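Local coordinates for protein Crov588 (Cafeteriavirus, PDB 6NYR) that is of unknown function but folds as a nearly closed ring of leucine-rich repeats of the FNIP type, at residues K55-V69 with S75-H87. Numbering follows the deposited sequence.
Sequences KVIKFGWTSEFNKDV and SLTEIYYGIYKNH
Lys55 O is gripped by three donors of segment 75-87. Thr77 N reaches Lys55 O at 2.9 Å, in the carbonyl plane and on a lone pair. Glu78 N lies nearly along the C=O axis, and Thr77 OG1 comes from above the carbonyl plane. The hydroxyl can do this because OG1 sits between its own backbone N and carbonyl carbon (chi1 58°). From here the ladder runs in parallel: Ile57 N bonds to Glu78 O, Tyr80 N to Ile57 O, and Phe59 N weakly to Tyr80 O. Strands 56-58 and 78-80 lie 4.7 Å apart at closest approach, their directions 8° apart.

Beyond the strands, Asn86 N donates to Asn66 OD1 at 3.2 Å, well above the amide plane. A water donates to Ser63 O and Phe65 O and weakly accepts from Tyr84 N, so it joins the two segments. Ser63 OG accepts from Phe65 N in an ST turn. The ammonium of Lys85 bonds weakly to Lys67 O and forms a salt bridge with Glu91.

On one face of the strands, Val56 CG2 packs alongside the Glu78 carboxylate, 3.7 Å from CD. Tyr80 OH donates to Glu78 OE1 on the same face. The buried face carries Ile57 and Ile79 side by side, and the Ile57 side chain crosses that of Leu76 at about a right angle, CD1 against CD1. The Phe59 and Tyr81 rings are near parallel (18°) but slid apart, their centroids 5.3 Å from each other. Phe65 CE2 meets the edge of the Tyr81 ring, and CE of Lys85 lies 3.7 Å from Phe65 CE2.

Strands 35-37 and 101-103 continue the ladder on the two sides. These two neighbouring coils stack parallel strands in register with Ile57, Ile79, Phe59 and Tyr81 inside, as in leucine-rich-repeat solenoids, where the strands line the concave side; here successive coils curve into a ring.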
ATOM      1  N   LYS A  55       1.823 -26.487 -12.980  1.00 76.53           N
ATOM      2  CA  LYS A  55       3.278 -26.544 -12.993  1.00 79.09           C
ATOM      3  C   LYS A  55       3.911 -25.911 -11.767  1.00 74.76           C
ATOM      4  O   LYS A  55       5.131 -26.019 -11.595  1.00 74.05           O
ATOM      5  CB  LYS A  55       3.793 -25.856 -14.267  1.00 82.70           C
ATOM      6  CG  LYS A  55       3.129 -26.402 -15.532  1.00 88.03           C
ATOM      7  CD  LYS A  55       3.961 -26.179 -16.786  1.00 93.74           C
ATOM      8  CE  LYS A  55       4.072 -24.694 -17.105  1.00 97.63           C
ATOM      9  NZ  LYS A  55       2.728 -24.080 -17.341  1.00 99.77           N
ATOM     10  N   VAL A  56       3.116 -25.275 -10.910  1.00 72.50           N
ATOM     11  CA  VAL A  56       3.605 -24.553  -9.744  1.00 69.11           C
ATOM     12  C   VAL A  56       2.726 -24.927  -8.560  1.00 69.51           C
ATOM     13  O   VAL A  56       1.495 -24.839  -8.645  1.00 69.67           O
ATOM     14  CB  VAL A  56       3.583 -23.029  -9.971  1.00 68.79           C
ATOM     15  CG1 VAL A  56       4.090 -22.299  -8.735  1.00 68.82           C
ATOM     16  CG2 VAL A  56       4.402 -22.662 -11.202  1.00 68.99           C
ATOM     17  N   ILE A  57       3.351 -25.337  -7.460  1.00 67.19           N
ATOM     18  CA  ILE A  57       2.645 -25.653  -6.221  1.00 66.83           C
ATOM     19  C   ILE A  57       3.273 -24.805  -5.122  1.00 66.28           C
ATOM     20  O   ILE A  57       4.396 -25.079  -4.680  1.00 65.16           O
ATOM     21  CB  ILE A  57       2.707 -27.149  -5.877  1.00 67.49           C
ATOM     22  CG1 ILE A  57       1.971 -27.962  -6.951  1.00 68.43           C
ATOM     23  CG2 ILE A  57       2.102 -27.409  -4.506  1.00 67.12           C
ATOM     24  CD1 ILE A  57       2.013 -29.462  -6.745  1.00 67.46           C
ATOM     25  N   LYS A  58       2.549 -23.782  -4.681  1.00 66.65           N
ATOM     26  CA  LYS A  58       3.006 -22.852  -3.655  1.00 67.69           C
ATOM     27  C   LYS A  58       2.230 -23.126  -2.376  1.00 65.70           C
ATOM     28  O   LYS A  58       0.996 -23.127  -2.385  1.00 64.80           O
ATOM     29  CB  LYS A  58       2.809 -21.404  -4.121  1.00 70.06           C
ATOM     30  CG  LYS A  58       3.530 -20.361  -3.281  1.00 75.75           C
ATOM     31  CD  LYS A  58       2.689 -19.894  -2.107  1.00 82.27           C
ATOM     32  CE  LYS A  58       3.351 -18.724  -1.382  1.00 83.90           C
ATOM     33  NZ  LYS A  58       3.106 -17.415  -2.052  1.00 84.76           N
ATOM     34  N   PHE A  59       2.949 -23.381  -1.282  1.00 64.25           N
ATOM     35  CA  PHE A  59       2.307 -23.824  -0.049  1.00 63.91           C
ATOM     36  C   PHE A  59       2.053 -22.714   0.962  1.00 67.44           C
ATOM     37  O   PHE A  59       1.126 -22.838   1.767  1.00 74.87           O
ATOM     38  CB  PHE A  59       3.148 -24.919   0.626  1.00 60.97           C
ATOM     39  CG  PHE A  59       2.813 -26.312   0.169  1.00 59.99           C
ATOM     40  CD1 PHE A  59       1.736 -26.990   0.711  1.00 57.78           C
ATOM     41  CD2 PHE A  59       3.580 -26.944  -0.795  1.00 58.67           C
ATOM     42  CE1 PHE A  59       1.422 -28.266   0.292  1.00 57.53           C
ATOM     43  CE2 PHE A  59       3.269 -28.224  -1.215  1.00 57.65           C
ATOM     44  CZ  PHE A  59       2.190 -28.884  -0.670  1.00 56.81           C
ATOM     45  N   GLY A  60       2.826 -21.636   0.956  1.00 63.41           N
ATOM     46  CA  GLY A  60       2.619 -20.593   1.944  1.00 65.12           C
ATOM     47  C   GLY A  60       3.344 -20.887   3.240  1.00 65.22           C
ATOM     48  O   GLY A  60       3.208 -21.979   3.799  1.00 63.58           O
ATOM     49  N   TRP A  61       4.085 -19.898   3.746  1.00 67.10           N
ATOM     50  CA  TRP A  61       5.163 -20.188   4.684  1.00 70.42           C
ATOM     51  C   TRP A  61       4.692 -20.789   6.004  1.00 66.36           C
ATOM     52  O   TRP A  61       5.491 -21.454   6.671  1.00 63.84           O
ATOM     53  CB  TRP A  61       5.988 -18.918   4.934  1.00 74.29           C
ATOM     54  CG  TRP A  61       5.297 -17.811   5.677  1.00 79.18           C
ATOM     55  CD1 TRP A  61       4.356 -16.949   5.191  1.00 79.03           C
ATOM     56  CD2 TRP A  61       5.525 -17.429   7.038  1.00 82.15           C
ATOM     57  NE1 TRP A  61       3.974 -16.063   6.172  1.00 80.03           N
ATOM     58  CE2 TRP A  61       4.678 -16.336   7.315  1.00 81.43           C
ATOM     59  CE3 TRP A  61       6.359 -17.910   8.053  1.00 82.44           C
ATOM     60  CZ2 TRP A  61       4.638 -15.720   8.566  1.00 81.43           C
ATOM     61  CZ3 TRP A  61       6.318 -17.297   9.293  1.00 83.04           C
ATOM     62  CH2 TRP A  61       5.464 -16.213   9.539  1.00 82.34           C
ATOM     63  N   THR A  62       3.433 -20.599   6.394  1.00 64.76           N
ATOM     64  CA  THR A  62       2.949 -21.148   7.657  1.00 63.90           C
ATOM     65  C   THR A  62       2.206 -22.470   7.476  1.00 61.66           C
ATOM     66  O   THR A  62       1.583 -22.955   8.428  1.00 63.74           O
ATOM     67  CB  THR A  62       2.039 -20.147   8.380  1.00 63.48           C
ATOM     68  OG1 THR A  62       0.878 -19.880   7.584  1.00 65.05           O
ATOM     69  CG2 THR A  62       2.777 -18.845   8.654  1.00 65.34           C
ATOM     70  N   SER A  63       2.276 -23.071   6.291  1.00 60.59           N
ATOM     71  CA  SER A  63       1.503 -24.274   6.004  1.00 58.79           C
ATOM     72  C   SER A  63       1.797 -25.398   6.991  1.00 59.64           C
ATOM     73  O   SER A  63       2.939 -25.606   7.409  1.00 62.64           O
ATOM     74  CB  SER A  63       1.802 -24.757   4.583  1.00 57.17           C
ATOM     75  OG  SER A  63       1.744 -26.177   4.504  1.00 56.76           O
ATOM     76  N   GLU A  64       0.746 -26.134   7.350  1.00 61.30           N
ATOM     77  CA  GLU A  64       0.831 -27.271   8.261  1.00 60.76           C
ATOM     78  C   GLU A  64       1.050 -28.596   7.532  1.00 61.86           C
ATOM     79  O   GLU A  64       0.903 -29.661   8.140  1.00 62.14           O
ATOM     80  CB  GLU A  64      -0.452 -27.344   9.096  1.00 66.22           C
ATOM     81  CG  GLU A  64      -0.727 -26.084   9.909  1.00 67.20           C
ATOM     82  CD  GLU A  64      -1.895 -26.236  10.870  1.00 70.00           C
ATOM     83  OE1 GLU A  64      -2.458 -27.347  10.962  1.00 69.06           O
ATOM     84  OE2 GLU A  64      -2.248 -25.241  11.540  1.00 70.99           O
ATOM     85  N   PHE A  65       1.414 -28.548   6.253  1.00 61.67           N
ATOM     86  CA  PHE A  65       1.606 -29.748   5.450  1.00 62.09           C
ATOM     87  C   PHE A  65       2.895 -30.467   5.834  1.00 63.17           C
ATOM     88  O   PHE A  65       3.974 -29.866   5.843  1.00 58.03           O
ATOM     89  CB  PHE A  65       1.629 -29.351   3.969  1.00 62.56           C
ATOM     90  CG  PHE A  65       1.908 -30.479   3.024  1.00 62.71           C
ATOM     91  CD1 PHE A  65       0.901 -31.353   2.660  1.00 61.15           C
ATOM     92  CD2 PHE A  65       3.169 -30.649   2.475  1.00 63.03           C
ATOM     93  CE1 PHE A  65       1.146 -32.387   1.780  1.00 61.27           C
ATOM     94  CE2 PHE A  65       3.422 -31.682   1.594  1.00 64.43           C
ATOM     95  CZ  PHE A  65       2.406 -32.552   1.244  1.00 63.78           C
ATOM     96  N   ASN A  66       2.775 -31.763   6.159  1.00 67.50           N
ATOM     97  CA  ASN A  66       3.939 -32.644   6.276  1.00 71.44           C
ATOM     98  C   ASN A  66       3.513 -34.067   5.897  1.00 69.70           C
ATOM     99  O   ASN A  66       3.365 -34.957   6.735  1.00 71.55           O
ATOM    100  CB  ASN A  66       4.572 -32.626   7.671  1.00 75.36           C
ATOM    101  CG  ASN A  66       5.931 -33.326   7.701  1.00 76.97           C
ATOM    102  OD1 ASN A  66       6.520 -33.602   6.651  1.00 74.37           O
ATOM    103  ND2 ASN A  66       6.430 -33.610   8.902  1.00 77.58           N
ATOM    104  N   LYS A  67       3.307 -34.286   4.603  1.00 66.69           N
ATOM    105  CA  LYS A  67       3.060 -35.612   4.062  1.00 67.72           C
ATOM    106  C   LYS A  67       4.249 -36.042   3.211  1.00 66.94           C
ATOM    107  O   LYS A  67       4.902 -35.212   2.570  1.00 64.54           O
ATOM    108  CB  LYS A  67       1.785 -35.646   3.210  1.00 67.28           C
ATOM    109  CG  LYS A  67       0.516 -35.264   3.949  1.00 65.93           C
ATOM    110  CD  LYS A  67       0.269 -36.169   5.143  1.00 66.89           C
ATOM    111  CE  LYS A  67      -1.098 -35.911   5.753  1.00 70.02           C
ATOM    112  NZ  LYS A  67      -1.274 -36.625   7.048  1.00 71.55           N
ATOM    113  N   ASP A  68       4.530 -37.345   3.201  1.00 67.19           N
ATOM    114  CA  ASP A  68       5.524 -37.870   2.272  1.00 67.92           C
ATOM    115  C   ASP A  68       5.062 -37.609   0.845  1.00 69.49           C
ATOM    116  O   ASP A  68       3.899 -37.834   0.504  1.00 68.59           O
ATOM    117  CB  ASP A  68       5.750 -39.362   2.503  1.00 67.16           C
ATOM    118  CG  ASP A  68       6.411 -39.645   3.837  1.00 66.45           C
ATOM    119  OD1 ASP A  68       5.914 -39.143   4.868  1.00 66.19           O
ATOM    120  OD2 ASP A  68       7.433 -40.367   3.854  1.00 67.13           O
ATOM    121  N   VAL A  69       5.973 -37.102   0.020  1.00 71.23           N
ATOM    122  CA  VAL A  69       5.672 -36.680  -1.342  1.00 71.42           C
ATOM    123  C   VAL A  69       6.726 -37.298  -2.251  1.00 68.73           C
ATOM    124  O   VAL A  69       7.891 -36.884  -2.222  1.00 67.01           O
ATOM    125  CB  VAL A  69       5.658 -35.153  -1.478  1.00 72.93           C
ATOM    126  CG1 VAL A  69       5.377 -34.742  -2.910  1.00 72.86           C
ATOM    127  CG2 VAL A  69       4.626 -34.540  -0.531  1.00 72.76           C
ATOM    128  N   SER A  75       5.603 -32.826 -15.074  1.00 72.18           N
ATOM    129  CA  SER A  75       5.469 -31.505 -15.673  1.00 72.95           C
ATOM    130  C   SER A  75       5.566 -30.388 -14.645  1.00 71.15           C
ATOM    131  O   SER A  75       5.543 -29.210 -15.021  1.00 69.42           O
ATOM    132  CB  SER A  75       4.136 -31.387 -16.423  1.00 74.24           C
ATOM    133  OG  SER A  75       4.038 -32.349 -17.461  1.00 75.19           O
ATOM    134  N   LEU A  76       5.673 -30.721 -13.357  1.00 70.42           N
ATOM    135  CA  LEU A  76       5.969 -29.703 -12.352  1.00 68.49           C
ATOM    136  C   LEU A  76       7.299 -29.026 -12.666  1.00 66.76           C
ATOM    137  O   LEU A  76       8.290 -29.693 -12.984  1.00 67.53           O
ATOM    138  CB  LEU A  76       6.039 -30.297 -10.954  1.00 67.84           C
ATOM    139  CG  LEU A  76       4.891 -30.063  -9.971  1.00 69.97           C
ATOM    140  CD1 LEU A  76       5.473 -30.237  -8.548  1.00 67.30           C
ATOM    141  CD2 LEU A  76       4.223 -28.731 -10.111  1.00 71.73           C
ATOM    142  N   THR A  77       7.321 -27.700 -12.570  1.00 63.59           N
ATOM    143  CA  THR A  77       8.551 -26.930 -12.672  1.00 64.34           C
ATOM    144  C   THR A  77       8.898 -26.168 -11.405  1.00 66.39           C
ATOM    145  O   THR A  77      10.056 -25.763 -11.249  1.00 69.61           O
ATOM    146  CB  THR A  77       8.460 -25.920 -13.829  1.00 65.39           C
ATOM    147  OG1 THR A  77       7.340 -25.053 -13.618  1.00 63.91           O
ATOM    148  CG2 THR A  77       8.309 -26.641 -15.156  1.00 66.74           C
ATOM    149  N   GLU A  78       7.945 -25.971 -10.499  1.00 62.08           N
ATOM    150  CA  GLU A  78       8.170 -25.188  -9.294  1.00 58.30           C
ATOM    151  C   GLU A  78       7.372 -25.788  -8.152  1.00 58.02           C
ATOM    152  O   GLU A  78       6.222 -26.195  -8.338  1.00 58.23           O
ATOM    153  CB  GLU A  78       7.748 -23.729  -9.488  1.00 57.95           C
ATOM    154  CG  GLU A  78       8.210 -23.115 -10.777  1.00 57.69           C
ATOM    155  CD  GLU A  78       7.945 -21.618 -10.849  1.00 58.12           C
ATOM    156  OE1 GLU A  78       7.521 -21.041  -9.830  1.00 58.73           O
ATOM    157  OE2 GLU A  78       8.152 -21.027 -11.935  1.00 59.76           O
ATOM    158  N   ILE A  79       7.986 -25.856  -6.975  1.00 58.57           N
ATOM    159  CA  ILE A  79       7.260 -26.201  -5.760  1.00 58.61           C
ATOM    160  C   ILE A  79       7.969 -25.560  -4.577  1.00 57.57           C
ATOM    161  O   ILE A  79       9.199 -25.610  -4.462  1.00 56.36           O
ATOM    162  CB  ILE A  79       7.129 -27.728  -5.561  1.00 59.23           C
ATOM    163  CG1 ILE A  79       6.199 -27.997  -4.368  1.00 57.06           C
ATOM    164  CG2 ILE A  79       8.489 -28.359  -5.316  1.00 59.60           C
ATOM    165  CD1 ILE A  79       5.697 -29.408  -4.280  1.00 58.22           C
ATOM    166  N   TYR A  80       7.178 -24.962  -3.689  1.00 58.98           N
ATOM    167  CA  TYR A  80       7.682 -24.236  -2.530  1.00 56.94           C
ATOM    168  C   TYR A  80       6.998 -24.777  -1.285  1.00 56.23           C
ATOM    169  O   TYR A  80       5.768 -24.720  -1.177  1.00 56.22           O
ATOM    170  CB  TYR A  80       7.427 -22.736  -2.686  1.00 57.75           C
ATOM    171  CG  TYR A  80       7.855 -22.196  -4.036  1.00 59.71           C
ATOM    172  CD1 TYR A  80       9.113 -21.641  -4.213  1.00 59.97           C
ATOM    173  CD2 TYR A  80       7.004 -22.249  -5.133  1.00 59.98           C
ATOM    174  CE1 TYR A  80       9.512 -21.149  -5.438  1.00 61.85           C
ATOM    175  CE2 TYR A  80       7.396 -21.759  -6.368  1.00 60.51           C
ATOM    176  CZ  TYR A  80       8.652 -21.210  -6.516  1.00 61.46           C
ATOM    177  OH  TYR A  80       9.051 -20.721  -7.739  1.00 59.89           O
ATOM    178  N   TYR A  81       7.788 -25.307  -0.356  1.00 56.19           N
ATOM    179  CA  TYR A  81       7.259 -25.920   0.852  1.00 55.88           C
ATOM    180  C   TYR A  81       7.329 -24.952   2.032  1.00 55.94           C
ATOM    181  O   TYR A  81       8.028 -23.934   2.002  1.00 53.73           O
ATOM    182  CB  TYR A  81       8.016 -27.212   1.184  1.00 52.54           C
ATOM    183  CG  TYR A  81       7.743 -28.368   0.249  1.00 54.16           C
ATOM    184  CD1 TYR A  81       6.547 -29.071   0.321  1.00 56.61           C
ATOM    185  CD2 TYR A  81       8.683 -28.769  -0.690  1.00 53.74           C
ATOM    186  CE1 TYR A  81       6.291 -30.137  -0.519  1.00 59.73           C
ATOM    187  CE2 TYR A  81       8.434 -29.835  -1.540  1.00 56.59           C
ATOM    188  CZ  TYR A  81       7.237 -30.516  -1.445  1.00 60.71           C
ATOM    189  OH  TYR A  81       6.977 -31.577  -2.284  1.00 62.95           O
ATOM    190  N   GLY A  82       6.607 -25.312   3.100  1.00 54.72           N
ATOM    191  CA  GLY A  82       6.374 -24.437   4.218  1.00 55.48           C
ATOM    192  C   GLY A  82       7.092 -24.859   5.483  1.00 54.51           C
ATOM    193  O   GLY A  82       8.075 -25.612   5.457  1.00 53.02           O
ATOM    194  N   ILE A  83       6.561 -24.401   6.618  1.00 57.29           N
ATOM    195  CA  ILE A  83       7.314 -24.412   7.866  1.00 59.15           C
ATOM    196  C   ILE A  83       7.384 -25.795   8.496  1.00 57.77           C
ATOM    197  O   ILE A  83       8.360 -26.110   9.189  1.00 58.32           O
ATOM    198  CB  ILE A  83       6.690 -23.395   8.839  1.00 60.68           C
ATOM    199  CG1 ILE A  83       7.583 -23.189  10.065  1.00 65.51           C
ATOM    200  CG2 ILE A  83       5.307 -23.869   9.295  1.00 60.65           C
ATOM    201  CD1 ILE A  83       8.815 -22.364   9.781  1.00 69.16           C
ATOM    202  N   TYR A  84       6.376 -26.632   8.291  1.00 59.79           N
ATOM    203  CA  TYR A  84       6.298 -27.916   8.972  1.00 62.35           C
ATOM    204  C   TYR A  84       6.747 -29.088   8.105  1.00 60.16           C
ATOM    205  O   TYR A  84       6.746 -30.228   8.582  1.00 61.23           O
ATOM    206  CB  TYR A  84       4.861 -28.150   9.460  1.00 64.55           C
ATOM    207  CG  TYR A  84       4.483 -27.410  10.728  1.00 67.09           C
ATOM    208  CD1 TYR A  84       5.284 -27.481  11.866  1.00 68.26           C
ATOM    209  CD2 TYR A  84       3.323 -26.650  10.791  1.00 67.49           C
ATOM    210  CE1 TYR A  84       4.937 -26.814  13.030  1.00 69.14           C
ATOM    211  CE2 TYR A  84       2.971 -25.975  11.956  1.00 69.24           C
ATOM    212  CZ  TYR A  84       3.780 -26.062  13.066  1.00 69.29           C
ATOM    213  OH  TYR A  84       3.427 -25.396  14.217  1.00 71.14           O
ATOM    214  N   LYS A  85       7.150 -28.840   6.861  1.00 58.06           N
ATOM    215  CA  LYS A  85       7.479 -29.917   5.937  1.00 57.12           C
ATOM    216  C   LYS A  85       8.916 -30.388   6.127  1.00 55.93           C
ATOM    217  O   LYS A  85       9.848 -29.579   6.157  1.00 54.24           O
ATOM    218  CB  LYS A  85       7.268 -29.453   4.496  1.00 57.42           C
ATOM    219  CG  LYS A  85       7.599 -30.492   3.432  1.00 59.98           C
ATOM    220  CD  LYS A  85       6.703 -31.721   3.543  1.00 59.95           C
ATOM    221  CE  LYS A  85       6.910 -32.667   2.362  1.00 61.00           C
ATOM    222  NZ  LYS A  85       7.783 -33.834   2.685  1.00 60.12           N
ATOM    223  N   ASN A  86       9.085 -31.700   6.253  1.00 54.66           N
ATOM    224  CA  ASN A  86      10.383 -32.356   6.286  1.00 54.00           C
ATOM    225  C   ASN A  86      10.622 -33.078   4.965  1.00 53.79           C
ATOM    226  O   ASN A  86       9.724 -33.211   4.131  1.00 55.36           O
ATOM    227  CB  ASN A  86      10.455 -33.343   7.458  1.00 54.37           C
ATOM    228  CG  ASN A  86      11.878 -33.637   7.893  1.00 54.65           C
ATOM    229  OD1 ASN A  86      12.834 -33.373   7.164  1.00 53.69           O
ATOM    230  ND2 ASN A  86      12.025 -34.189   9.092  1.00 54.71           N
ATOM    231  N   HIS A  87      11.855 -33.547   4.777  1.00 55.38           N
ATOM    232  CA  HIS A  87      12.181 -34.373   3.628  1.00 58.77           C
ATOM    233  C   HIS A  87      13.141 -35.481   4.044  1.00 58.27           C
ATOM    234  O   HIS A  87      14.007 -35.295   4.902  1.00 59.89           O
ATOM    235  CB  HIS A  87      12.840 -33.576   2.482  1.00 61.79           C
ATOM    236  CG  HIS A  87      11.990 -32.470   1.941  1.00 65.40           C
ATOM    237  ND1 HIS A  87      10.884 -32.697   1.149  1.00 67.28           N
ATOM    238  CD2 HIS A  87      12.092 -31.126   2.069  1.00 65.56           C
ATOM    239  CE1 HIS A  87      10.334 -31.541   0.824  1.00 66.31           C
ATOM    240  NE2 HIS A  87      11.049 -30.572   1.368  1.00 65.99           N
TER
HETATM  241  O   HOH W   1       4.347 -27.214   5.638  1.00 30.95           O
HETATM  242  O   HOH W   2       4.457 -27.550   2.851  1.00 36.06           O
HETATM  243  O   HOH W   3       6.440 -31.735  10.771  1.00 41.34           O